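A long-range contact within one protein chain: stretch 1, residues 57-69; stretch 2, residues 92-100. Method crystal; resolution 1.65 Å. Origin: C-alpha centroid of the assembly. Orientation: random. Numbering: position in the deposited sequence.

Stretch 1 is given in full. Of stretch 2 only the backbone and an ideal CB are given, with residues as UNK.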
# COMPACT_ATOMS: atom_id res chain seq x y z
N ASP A 57 1.40 -0.56 -18.53
CA ASP A 57 0.03 -1.00 -18.81
C ASP A 57 -0.51 -1.73 -17.59
O ASP A 57 0.17 -2.61 -17.03
CB ASP A 57 -0.00 -1.95 -20.01
CG ASP A 57 -1.42 -2.43 -20.34
OD1 ASP A 57 -2.27 -1.59 -20.72
OD2 ASP A 57 -1.67 -3.65 -20.24
N VAL A 58 -1.73 -1.38 -17.19
CA VAL A 58 -2.44 -2.16 -16.18
C VAL A 58 -3.87 -2.38 -16.64
O VAL A 58 -4.50 -1.46 -17.16
CB VAL A 58 -2.41 -1.50 -14.78
CG1 VAL A 58 -3.06 -0.12 -14.78
CG2 VAL A 58 -3.06 -2.42 -13.74
N GLU A 59 -4.33 -3.63 -16.52
CA GLU A 59 -5.73 -3.95 -16.74
C GLU A 59 -6.43 -3.96 -15.39
O GLU A 59 -6.03 -4.71 -14.51
CB GLU A 59 -5.89 -5.33 -17.40
CG GLU A 59 -5.33 -5.41 -18.80
CD GLU A 59 -5.97 -4.45 -19.79
OE1 GLU A 59 -7.18 -4.17 -19.66
OE2 GLU A 59 -5.26 -3.97 -20.70
N LEU A 60 -7.46 -3.13 -15.24
CA LEU A 60 -8.10 -2.93 -13.96
C LEU A 60 -9.44 -3.59 -13.87
O LEU A 60 -10.17 -3.68 -14.86
CB LEU A 60 -8.26 -1.45 -13.68
CG LEU A 60 -6.92 -0.70 -13.61
CD1 LEU A 60 -7.12 0.81 -13.68
CD2 LEU A 60 -6.18 -1.13 -12.35
N GLU A 61 -9.75 -4.07 -12.67
CA GLU A 61 -11.06 -4.57 -12.34
C GLU A 61 -11.64 -3.65 -11.28
O GLU A 61 -10.91 -3.14 -10.41
CB GLU A 61 -10.95 -5.97 -11.74
CG GLU A 61 -12.30 -6.62 -11.50
CD GLU A 61 -12.19 -8.01 -10.93
OE1 GLU A 61 -11.49 -8.17 -9.92
OE2 GLU A 61 -12.84 -8.93 -11.48
N GLN A 62 -12.95 -3.45 -11.36
CA GLN A 62 -13.66 -2.62 -10.38
C GLN A 62 -14.23 -3.52 -9.30
O GLN A 62 -14.85 -4.57 -9.60
CB GLN A 62 -14.76 -1.87 -11.09
CG GLN A 62 -15.45 -0.87 -10.21
CD GLN A 62 -16.43 -0.02 -10.97
OE1 GLN A 62 -16.06 0.65 -11.94
NE2 GLN A 62 -17.69 -0.05 -10.56
N LEU A 63 -14.00 -3.12 -8.05
CA LEU A 63 -14.54 -3.80 -6.89
C LEU A 63 -15.96 -3.27 -6.64
O LEU A 63 -16.36 -2.28 -7.26
CB LEU A 63 -13.67 -3.54 -5.67
CG LEU A 63 -12.23 -3.99 -5.79
CD1 LEU A 63 -11.47 -3.66 -4.51
CD2 LEU A 63 -12.19 -5.48 -6.06
N SER A 64 -16.69 -3.90 -5.72
CA SER A 64 -18.09 -3.49 -5.46
C SER A 64 -18.21 -2.02 -5.03
O SER A 64 -19.20 -1.37 -5.35
CB SER A 64 -18.77 -4.41 -4.44
OG SER A 64 -18.10 -4.39 -3.22
N ASN A 65 -17.19 -1.52 -4.32
CA ASN A 65 -17.17 -0.13 -3.88
C ASN A 65 -16.62 0.87 -4.90
O ASN A 65 -16.43 2.06 -4.56
CB ASN A 65 -16.44 0.02 -2.54
CG ASN A 65 -14.94 -0.14 -2.64
OD1 ASN A 65 -14.37 -0.36 -3.74
ND2 ASN A 65 -14.28 0.05 -1.51
N GLY A 66 -16.33 0.42 -6.13
CA GLY A 66 -15.86 1.29 -7.17
C GLY A 66 -14.36 1.54 -7.22
O GLY A 66 -13.86 2.11 -8.22
N GLU A 67 -13.63 1.09 -6.20
CA GLU A 67 -12.16 1.11 -6.26
C GLU A 67 -11.72 0.07 -7.29
O GLU A 67 -12.43 -0.90 -7.55
CB GLU A 67 -11.53 0.79 -4.90
CG GLU A 67 -11.83 1.82 -3.82
CD GLU A 67 -11.30 3.21 -4.14
OE1 GLU A 67 -10.16 3.35 -4.60
OE2 GLU A 67 -12.04 4.18 -3.87
N ARG A 68 -10.58 0.33 -7.91
CA ARG A 68 -10.03 -0.54 -8.95
C ARG A 68 -8.70 -1.13 -8.51
O ARG A 68 -7.96 -0.51 -7.76
CB ARG A 68 -9.85 0.24 -10.24
CG ARG A 68 -11.17 0.52 -10.95
CD ARG A 68 -10.99 1.40 -12.20
NE ARG A 68 -10.48 2.72 -11.84
CZ ARG A 68 -9.99 3.64 -12.68
NH1 ARG A 68 -9.91 3.40 -13.97
NH2 ARG A 68 -9.58 4.81 -12.19
N ILE A 69 -8.43 -2.33 -9.02
CA ILE A 69 -7.19 -3.06 -8.75
C ILE A 69 -6.70 -3.73 -10.03
O ILE A 69 -7.50 -4.02 -10.92
CB ILE A 69 -7.39 -4.13 -7.65
CG1 ILE A 69 -8.53 -5.08 -8.03
CG2 ILE A 69 -7.60 -3.46 -6.30
CD1 ILE A 69 -8.51 -6.38 -7.29
N UNK A 92 -12.31 -3.20 4.49
CA UNK A 92 -12.76 -2.55 3.26
C UNK A 92 -11.53 -2.07 2.51
O UNK A 92 -10.49 -1.78 3.13
CB UNK A 92 -13.72 -1.39 3.55
N UNK A 93 -11.67 -1.92 1.20
CA UNK A 93 -10.62 -1.31 0.39
C UNK A 93 -10.92 0.18 0.34
O UNK A 93 -11.80 0.64 -0.40
CB UNK A 93 -10.55 -1.92 -1.01
N UNK A 94 -10.20 0.93 1.15
CA UNK A 94 -10.39 2.38 1.17
C UNK A 94 -9.83 3.03 -0.11
O UNK A 94 -10.36 4.03 -0.59
CB UNK A 94 -9.72 2.98 2.41
N UNK A 95 -8.76 2.47 -0.68
CA UNK A 95 -8.14 3.06 -1.85
C UNK A 95 -7.32 2.01 -2.57
O UNK A 95 -6.46 1.35 -1.95
CB UNK A 95 -7.27 4.26 -1.47
N UNK A 96 -7.57 1.86 -3.86
CA UNK A 96 -6.78 0.95 -4.72
C UNK A 96 -5.98 1.77 -5.73
O UNK A 96 -5.12 2.59 -5.37
CB UNK A 96 -7.69 -0.05 -5.44
N UNK A 97 -6.29 1.56 -6.99
CA UNK A 97 -5.64 2.26 -8.08
C UNK A 97 -5.92 3.75 -7.99
O UNK A 97 -7.06 4.16 -7.69
CB UNK A 97 -6.10 1.71 -9.43
N UNK A 98 -4.91 4.55 -8.30
CA UNK A 98 -5.06 5.99 -8.43
C UNK A 98 -4.43 6.49 -9.71
O UNK A 98 -3.33 6.06 -10.07
CB UNK A 98 -4.44 6.71 -7.23
N UNK A 99 -5.11 7.41 -10.37
CA UNK A 99 -4.54 8.12 -11.52
C UNK A 99 -3.51 9.14 -11.00
O UNK A 99 -3.45 9.44 -9.80
CB UNK A 99 -5.63 8.81 -12.34
N UNK A 100 -2.74 9.68 -11.93
CA UNK A 100 -1.77 10.74 -11.63
C UNK A 100 -2.44 11.92 -10.92
O UNK A 100 -1.95 12.38 -9.89
CB UNK A 100 -1.09 11.22 -12.92

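At position 92 phi/psi of -136/156 is extended, and CA-to-CB points sideways; the ideal CB lies 5.3 Å from N65 ND2. Stretch 1 sets little restriction here, and many residues would do. The deposited residue is I92, which makes no contact with stretch 1.

At position 93 CB points toward stretch 1, 4.0 Å from L63 CD1 and 4.8 Å from E67 CB, so a compact apolar side chain such as valine, alanine or isoleucine would suit. The residue is V93: with chi1 t, its CG2 reaches L63 CD1 at 3.7 Å and its CG1 lies 4.2 Å from E67 CB. N65 ND2 donates to V93 O at 2.8 Å, with an angle of 138°, while N65 OD1 accepts from E67 N at 2.9 Å, so one amide ties the turn to the residue that follows it and to stretch 2.

At 94 the chain turns a corner, and CB points away with nothing of stretch 1 within 5.5 Å. Small or polar residues are equally plausible; it is A94.

At 95 CB again points away, although it is 4.4 Å from E67 OE1. A small or polar residue would be reasonable. It is S95, whose OG accepts a hydrogen bond from the side chain at 98.

At 96 an ideal CB would point toward stretch 1 and sit 2.4 Å from R68 O, a clash, and phi/psi of -113/-117 is unusual for any residue with a CB. Glycine is strongly indicated, and G96 is found. Its CA approaches R68 O at 3.6 Å in a CA-H...O contact, and its N donates to E67 OE1 at 3.1 Å and 163°.

At 97 the backbone N donates to R68 O at 2.8 Å and 166°. CB points toward stretch 1, 4.1 Å from L60 CD2, with V58 and the aliphatic part of R68 also nearby. A large apolar or aromatic side chain fits. Y97 covers this surface: L60 CD1 sits 3.8 Å from the ring centroid, 14° off the normal, a CH-pi contact over one face. R68 NH2 lies at the ring edge, 3.7 Å from Y97 CD2. A water bridges Y97 O (2.7 Å), E67 OE1 (2.8 Å) and R68 N (2.9 Å).

At 98 CB points away, leaving the choice open; R98 NH2 donates to S95 OG at 3.2 Å. At 99, just before a helix, serine, threonine, aspartate or asparagine could cap; T99 does, and its CG2 lies 4.3 Å from R68 NH2. Position 100 is out of reach; T100 begins the helix.

Stretch 2 (92-100) IVASGYRTT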
# COMPACT_ATOMS: atom_id res chain seq x y z
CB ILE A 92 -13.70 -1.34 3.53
CG1 ILE A 92 -12.96 -0.24 4.32
CG2 ILE A 92 -14.96 -1.76 4.30
CD1 ILE A 92 -13.73 1.08 4.40
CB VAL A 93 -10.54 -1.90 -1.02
CG1 VAL A 93 -9.45 -1.18 -1.84
CG2 VAL A 93 -10.30 -3.41 -0.98
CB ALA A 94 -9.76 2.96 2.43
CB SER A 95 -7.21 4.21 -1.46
OG SER A 95 -6.58 4.77 -2.61
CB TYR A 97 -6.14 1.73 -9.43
CG TYR A 97 -5.55 2.46 -10.58
CD1 TYR A 97 -4.25 2.18 -11.02
CD2 TYR A 97 -6.25 3.46 -11.23
CE1 TYR A 97 -3.69 2.88 -12.07
CE2 TYR A 97 -5.69 4.16 -12.28
CZ TYR A 97 -4.40 3.86 -12.69
OH TYR A 97 -3.81 4.55 -13.75
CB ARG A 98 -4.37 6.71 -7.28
CG ARG A 98 -4.91 6.41 -5.91
CD ARG A 98 -4.02 7.12 -4.89
NE ARG A 98 -4.35 6.66 -3.57
CZ ARG A 98 -3.57 6.73 -2.50
NH1 ARG A 98 -2.36 7.30 -2.53
NH2 ARG A 98 -4.03 6.21 -1.36
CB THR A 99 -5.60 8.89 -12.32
OG1 THR A 99 -6.15 9.92 -11.51
CG2 THR A 99 -6.75 7.97 -12.80
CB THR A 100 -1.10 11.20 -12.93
OG1 THR A 100 -0.38 10.09 -13.50
CG2 THR A 100 -0.16 12.41 -12.70
O HOH W 1 -9.31 2.82 -7.18
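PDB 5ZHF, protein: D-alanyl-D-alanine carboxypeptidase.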